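Local coordinates for conserved hypothetical protein (Streptococcus pneumoniae, PDB 2GK4) that is of unknown function but, as a DNA/pantothenate metabolism flavoprotein homologue with a Rossmann-like domain, may act in coenzyme A synthesis, at residues Val8-Thr13 / Leu48-Arg53. Numbering follows the deposited sequence.
Sequences VTSGGT and LITTKR
Val8 O accepts Ile49 N at 2.8 Å, and Ser10 N reaches Ile49 O at 2.9 Å; both bonds are nearly straight and establish parallel pairing of Val8 with Leu48 and Thr9 with Ile49. Past Thr9 and Ile49, side-chain hydroxyls carry the contact. Thr50 OG1 donates to Ser10 OG (3.0 Å), having been placed anti to its own backbone N (chi1 -170°). Thr51 OG1 receives Gly12 N at 3.1 Å in a nearly straight bond, and is hydrogen-bonded at 2.7 Å to a water that donates to Gly12 O and weakly accepts Arg53 N.

Apolar contact is modest: Leu48 CD1 meets Val8 CG1 at 3.8 Å and comes close to Ser10 OG, while Thr9 CG2 approaches Ile49 CB on the opposite sheet face. At Gly11 (phi 98°, psi -146°) a beta carbon would jam against Ser10 O and run into Thr51 OG1.

This pairing is a beta-alpha-beta crossover between strands 5-9 and 45-50, its connection holding hairpin 14-16/21-25 and helix 30-41; the Gly11-Gly12 turn is consistent with a Rossmann-type glycine-rich loop. Helix 30-41 covers Val8 and Leu48, helix 71-81 covers Thr9 and Ile49, and strands 87-90 and 63-67 flank the pair.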
loop_
_atom_site.group_PDB
_atom_site.type_symbol
_atom_site.label_atom_id
_atom_site.label_comp_id
_atom_site.label_asym_id
_atom_site.label_seq_id
_atom_site.Cartn_x
_atom_site.Cartn_y
_atom_site.Cartn_z
ATOM N N VAL A 8 22.233 2.806 -2.875
ATOM C CA VAL A 8 21.353 1.807 -3.445
ATOM C C VAL A 8 19.932 2.210 -3.158
ATOM O O VAL A 8 19.626 2.726 -2.054
ATOM C CB VAL A 8 21.648 0.359 -2.877
ATOM C CG1 VAL A 8 20.679 -0.659 -3.474
ATOM C CG2 VAL A 8 23.134 -0.073 -3.088
ATOM N N THR A 9 19.034 2.015 -4.132
ATOM C CA THR A 9 17.617 2.167 -3.833
ATOM C C THR A 9 16.899 0.843 -4.043
ATOM O O THR A 9 17.268 0.032 -4.927
ATOM C CB THR A 9 16.891 3.263 -4.688
ATOM O OG1 THR A 9 16.748 2.803 -6.045
ATOM C CG2 THR A 9 17.673 4.624 -4.687
ATOM N N SER A 10 15.892 0.597 -3.217
ATOM C CA SER A 10 15.045 -0.569 -3.437
ATOM C C SER A 10 13.619 -0.355 -2.944
ATOM O O SER A 10 13.327 0.573 -2.182
ATOM C CB SER A 10 15.643 -1.794 -2.711
ATOM O OG SER A 10 15.355 -1.703 -1.318
ATOM N N GLY A 11 12.723 -1.242 -3.363
ATOM C CA GLY A 11 11.357 -1.184 -2.872
ATOM C C GLY A 11 10.481 -0.465 -3.881
ATOM O O GLY A 11 10.668 -0.610 -5.083
ATOM N N GLY A 12 9.486 0.265 -3.396
ATOM C CA GLY A 12 8.567 0.966 -4.309
ATOM C C GLY A 12 7.889 2.105 -3.574
ATOM O O GLY A 12 7.521 1.980 -2.388
ATOM N N THR A 13 7.673 3.202 -4.288
ATOM C CA THR A 13 7.077 4.401 -3.711
ATOM C C THR A 13 5.563 4.233 -3.536
ATOM O O THR A 13 4.915 3.442 -4.246
ATOM C CB THR A 13 7.325 5.655 -4.597
ATOM O OG1 THR A 13 6.908 5.412 -5.959
ATOM C CG2 THR A 13 8.817 6.075 -4.556
ATOM N N LEU A 48 21.381 2.605 1.886
ATOM C CA LEU A 48 20.201 2.056 1.213
ATOM C C LEU A 48 18.997 2.952 1.423
ATOM O O LEU A 48 18.573 3.163 2.568
ATOM C CB LEU A 48 19.869 0.658 1.777
ATOM C CG LEU A 48 18.592 0.007 1.228
ATOM C CD1 LEU A 48 18.698 -0.283 -0.282
ATOM C CD2 LEU A 48 18.226 -1.280 2.006
ATOM N N ILE A 49 18.460 3.479 0.326
ATOM C CA ILE A 49 17.199 4.192 0.349
ATOM C C ILE A 49 16.129 3.164 0.018
ATOM O O ILE A 49 16.186 2.493 -1.032
ATOM C CB ILE A 49 17.189 5.330 -0.692
ATOM C CG1 ILE A 49 18.381 6.266 -0.453
ATOM C CG2 ILE A 49 15.832 6.078 -0.693
ATOM C CD1 ILE A 49 18.472 6.828 0.967
ATOM N N THR A 50 15.175 3.014 0.923
ATOM C CA THR A 50 14.184 1.970 0.765
ATOM C C THR A 50 12.818 2.398 1.346
ATOM O O THR A 50 12.604 3.575 1.667
ATOM C CB THR A 50 14.781 0.632 1.321
ATOM O OG1 THR A 50 13.945 -0.483 0.984
ATOM C CG2 THR A 50 15.008 0.744 2.867
ATOM N N THR A 51 11.891 1.455 1.441
ATOM C CA THR A 51 10.482 1.790 1.682
ATOM C C THR A 51 9.934 0.821 2.720
ATOM O O THR A 51 10.612 -0.168 3.095
ATOM C CB THR A 51 9.655 1.819 0.349
ATOM O OG1 THR A 51 9.618 0.503 -0.258
ATOM C CG2 THR A 51 10.273 2.772 -0.629
ATOM N N LYS A 52 8.760 1.160 3.252
ATOM C CA LYS A 52 8.176 0.424 4.361
ATOM C C LYS A 52 7.986 -1.072 4.095
ATOM O O LYS A 52 8.347 -1.894 4.936
ATOM C CB LYS A 52 6.857 1.082 4.796
ATOM C CG LYS A 52 6.460 0.724 6.214
ATOM C CD LYS A 52 7.490 1.232 7.239
ATOM C CE LYS A 52 6.849 1.418 8.611
ATOM N NZ LYS A 52 7.555 2.441 9.454
ATOM N N ARG A 53 7.440 -1.410 2.931
ATOM C CA ARG A 53 7.131 -2.792 2.560
ATOM C C ARG A 53 8.314 -3.584 1.985
ATOM O O ARG A 53 8.189 -4.786 1.686
ATOM C CB ARG A 53 5.960 -2.792 1.566
ATOM C CG ARG A 53 4.738 -1.994 2.057
ATOM C CD ARG A 53 3.902 -1.474 0.897
ATOM N NE ARG A 53 3.045 -2.506 0.316
ATOM C CZ ARG A 53 3.410 -3.355 -0.645
ATOM N NH1 ARG A 53 2.535 -4.254 -1.093
ATOM N NH2 ARG A 53 4.631 -3.313 -1.161
HETATM O O HOH W 1 6.979 -0.107 -0.107
#